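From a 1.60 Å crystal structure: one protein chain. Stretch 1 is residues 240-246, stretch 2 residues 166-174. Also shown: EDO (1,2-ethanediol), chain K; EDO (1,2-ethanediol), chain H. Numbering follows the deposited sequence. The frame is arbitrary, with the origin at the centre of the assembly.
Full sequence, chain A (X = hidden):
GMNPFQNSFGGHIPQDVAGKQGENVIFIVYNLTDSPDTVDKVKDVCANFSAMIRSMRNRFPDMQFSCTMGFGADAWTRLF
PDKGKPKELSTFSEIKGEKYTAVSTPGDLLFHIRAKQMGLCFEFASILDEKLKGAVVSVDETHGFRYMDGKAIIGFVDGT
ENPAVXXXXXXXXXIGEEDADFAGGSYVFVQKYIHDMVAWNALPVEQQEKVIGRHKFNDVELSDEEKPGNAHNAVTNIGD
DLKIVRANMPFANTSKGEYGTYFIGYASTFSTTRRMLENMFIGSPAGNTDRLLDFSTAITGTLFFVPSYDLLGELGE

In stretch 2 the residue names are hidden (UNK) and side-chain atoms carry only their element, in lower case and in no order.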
# COMPACT_ATOMS: atom_id res chain seq x y z
N ASP A 240 38.98 1.75 -11.41
CA ASP A 240 39.08 2.97 -12.29
C ASP A 240 37.71 3.58 -12.62
O ASP A 240 37.54 4.23 -13.66
CB ASP A 240 39.85 2.65 -13.59
CG ASP A 240 41.35 2.41 -13.35
OD1 ASP A 240 41.79 2.39 -12.15
OD2 ASP A 240 42.11 2.26 -14.36
N ASP A 241 36.75 3.41 -11.70
CA ASP A 241 35.39 3.89 -11.90
C ASP A 241 34.80 3.38 -13.25
O ASP A 241 34.16 4.13 -13.98
CB ASP A 241 35.34 5.40 -11.83
CG ASP A 241 33.96 5.92 -11.44
OD1 ASP A 241 33.23 5.19 -10.71
OD2 ASP A 241 33.60 7.06 -11.86
N LEU A 242 35.10 2.14 -13.58
CA LEU A 242 34.49 1.48 -14.70
C LEU A 242 33.44 0.52 -14.13
O LEU A 242 33.77 -0.38 -13.37
CB LEU A 242 35.52 0.71 -15.48
CG LEU A 242 36.59 1.57 -16.15
CD1 LEU A 242 37.66 0.69 -16.72
CD2 LEU A 242 35.99 2.45 -17.21
N LYS A 243 32.19 0.75 -14.48
CA LYS A 243 31.07 0.05 -13.85
C LYS A 243 30.01 -0.24 -14.84
O LYS A 243 29.90 0.44 -15.87
CB LYS A 243 30.48 0.91 -12.72
CG LYS A 243 31.48 1.35 -11.72
CD LYS A 243 30.85 2.06 -10.55
CE LYS A 243 31.91 2.39 -9.48
NZ LYS A 243 31.33 3.07 -8.31
N ILE A 244 29.20 -1.25 -14.53
CA ILE A 244 28.01 -1.54 -15.27
C ILE A 244 26.81 -1.58 -14.30
O ILE A 244 26.98 -1.44 -13.09
CB ILE A 244 28.13 -2.87 -16.04
CG1 ILE A 244 28.06 -4.07 -15.07
CG2 ILE A 244 29.41 -2.88 -16.85
CD1 ILE A 244 28.08 -5.44 -15.77
N VAL A 245 25.61 -1.71 -14.86
CA VAL A 245 24.39 -1.82 -14.05
C VAL A 245 23.88 -3.23 -14.19
O VAL A 245 23.52 -3.66 -15.26
CB VAL A 245 23.33 -0.83 -14.54
CG1 VAL A 245 21.99 -1.06 -13.80
CG2 VAL A 245 23.82 0.59 -14.36
N ARG A 246 23.86 -3.96 -13.07
CA ARG A 246 23.68 -5.40 -13.10
C ARG A 246 22.40 -5.80 -12.37
O ARG A 246 22.06 -5.23 -11.34
CB ARG A 246 24.88 -6.11 -12.48
CG ARG A 246 26.20 -5.81 -13.16
CD ARG A 246 27.37 -6.62 -12.64
NE ARG A 246 28.12 -5.90 -11.61
CZ ARG A 246 28.90 -6.48 -10.71
NH1 ARG A 246 29.04 -7.80 -10.70
NH2 ARG A 246 29.54 -5.75 -9.81
N UNK A 166 25.59 8.67 -5.17
CA UNK A 166 26.59 9.68 -5.52
C UNK A 166 27.17 9.46 -6.91
O UNK A 166 28.17 10.08 -7.29
o UNK A 166 29.38 8.42 -3.48
c UNK A 166 28.44 8.43 -4.30
c UNK A 166 27.70 9.74 -4.47
o UNK A 166 28.11 7.43 -4.98
N UNK A 167 26.51 8.62 -7.68
CA UNK A 167 26.82 8.41 -9.07
C UNK A 167 25.54 8.18 -9.85
O UNK A 167 24.57 7.65 -9.32
c UNK A 167 30.13 6.38 -9.19
o UNK A 167 29.80 5.20 -8.88
o UNK A 167 31.23 6.68 -9.77
c UNK A 167 29.19 7.51 -8.84
c UNK A 167 27.75 7.21 -9.23
N UNK A 168 25.57 8.50 -11.13
CA UNK A 168 24.42 8.37 -12.00
C UNK A 168 24.51 7.09 -12.81
O UNK A 168 25.40 6.95 -13.63
c UNK A 168 23.34 9.43 -14.03
n UNK A 168 23.47 10.26 -15.05
c UNK A 168 24.36 9.58 -12.94
o UNK A 168 22.42 8.62 -13.96
N UNK A 169 23.58 6.17 -12.59
CA UNK A 169 23.68 4.88 -13.29
C UNK A 169 23.63 5.01 -14.81
O UNK A 169 24.23 4.20 -15.50
c UNK A 169 22.49 4.09 -12.77
c UNK A 169 22.38 6.24 -11.74
c UNK A 169 21.55 5.12 -12.21
N UNK A 170 22.95 6.02 -15.33
CA UNK A 170 22.92 6.24 -16.81
C UNK A 170 24.30 6.50 -17.40
O UNK A 170 24.58 6.13 -18.53
c UNK A 170 17.94 6.24 -16.56
o UNK A 170 16.62 5.86 -16.37
c UNK A 170 20.55 7.00 -16.98
c UNK A 170 19.87 7.40 -15.84
c UNK A 170 19.89 6.20 -17.89
c UNK A 170 21.97 7.37 -17.18
c UNK A 170 18.58 7.02 -15.63
c UNK A 170 18.61 5.82 -17.70
N UNK A 171 25.16 7.15 -16.63
CA UNK A 171 26.48 7.41 -17.07
C UNK A 171 27.23 6.11 -17.38
O UNK A 171 28.09 6.07 -18.26
c UNK A 171 28.70 8.34 -16.29
n UNK A 171 30.89 8.21 -16.35
c UNK A 171 29.77 7.77 -15.69
c UNK A 171 27.25 8.21 -16.02
n UNK A 171 29.21 9.12 -17.31
c UNK A 171 30.53 9.02 -17.32
N UNK A 172 26.91 5.06 -16.65
CA UNK A 172 27.61 3.78 -16.77
C UNK A 172 26.91 2.78 -17.66
O UNK A 172 27.52 1.83 -18.12
c UNK A 172 30.32 5.56 -12.95
c UNK A 172 30.89 4.67 -13.85
c UNK A 172 27.82 3.17 -15.39
c UNK A 172 28.96 5.69 -12.86
c UNK A 172 28.69 3.97 -14.51
c UNK A 172 30.07 3.89 -14.62
c UNK A 172 28.15 4.90 -13.64
N UNK A 173 25.63 3.01 -17.92
CA UNK A 173 24.83 2.08 -18.70
C UNK A 173 24.62 2.52 -20.14
O UNK A 173 24.26 1.70 -20.99
c UNK A 173 23.47 1.87 -18.02
N UNK A 174 24.79 3.81 -20.41
CA UNK A 174 24.38 4.38 -21.69
C UNK A 174 25.57 4.91 -22.53
O UNK A 174 26.40 5.63 -22.05
c UNK A 174 22.14 5.06 -20.68
c UNK A 174 22.89 6.12 -22.81
c UNK A 174 23.35 5.54 -21.47
C1 EDO K . 32.54 4.14 -17.77
O1 EDO K . 33.28 3.99 -19.01
C2 EDO K . 31.67 5.39 -17.82
O2 EDO K . 30.60 5.21 -18.75
C1 EDO H . 28.74 -11.07 -12.81
O1 EDO H . 28.67 -11.94 -13.98
C2 EDO H . 27.67 -11.47 -11.76
O2 EDO H . 27.35 -10.31 -10.90
O HOH W 1 30.20 0.84 -18.73

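Position 166 carries two side-chain carbons, the second bearing two oxygens. That is a short carboxylate. It does not touch stretch 1, and both oxygens are hydrogen-bonded elsewhere in the structure. The residue is Asp166.

Position 167 has three side-chain carbons in a row, the third bearing two oxygens. This is a carboxylate one carbon longer. The CA-to-CB bond points toward stretch 1. One carboxylate oxygen of position 167 lies 2.7 Å from Lys243 NZ, the other 2.7 Å from Asp241 OD1. The residue is Glu167. Lys243 NZ donates to Glu167 OE1, a hydrogen bond within a salt bridge. Glu167 OE2 lies 2.7 Å from Asp241 OD1, close for two acid groups.

Position 168 has two carbons, the second carrying one oxygen and one nitrogen, so it is an amide. It is out of reach of stretch 1. The residue is Asn168. It is the N-cap of the helix: Asn168 OD1 accepts from the backbone N of position 170 at 3.0 Å.

Position 169 has three carbons that close a ring onto the backbone N. The CB of position 169 lies 4.1 Å from Val245 CG2. Only proline closes such a ring, so this is Pro169.

Position 170 has one carbon, then a six-carbon ring bearing one oxygen. Its CA-to-CB bond points away from stretch 1. The residue is Tyr170.

Position 171 has one carbon and a five-membered ring of three carbons and two nitrogens. The ring stays more than 5 Å from stretch 1. The residue is His171. Ethanediol K places O2 over one ring face, and that O2 donates to His171 O at 2.7 Å.

Position 172 has one carbon and a six-carbon ring with no oxygen. The ring lies against Lys243 and Asp241. The residue is Phe172. Lys243 CD sits over one face, while Asp241 O approaches the edge, 3.3 Å from Phe172 CE1.

Position 173 has a single side-chain carbon, CB, 3.9 Å from Val245 CG2. The residue is Ala173.

Position 174 has one carbon carrying two more, a beta-branched chain out of reach of stretch 1. The residue is Val174, the first to leave helical geometry.

The contact joins a charged part to an apolar one. Lys243 serves both: its chain covers Phe172 and its amine forms a salt bridge with Glu167. Val245 packs on Pro169 and Ala173. No direct backbone hydrogen bond links the stretches; water 1 bridges them instead, donating to Phe172 O and Lys243 O, each at 2.9 Å from the water oxygen.

Stretch 2 166-174: DENPYHFAV
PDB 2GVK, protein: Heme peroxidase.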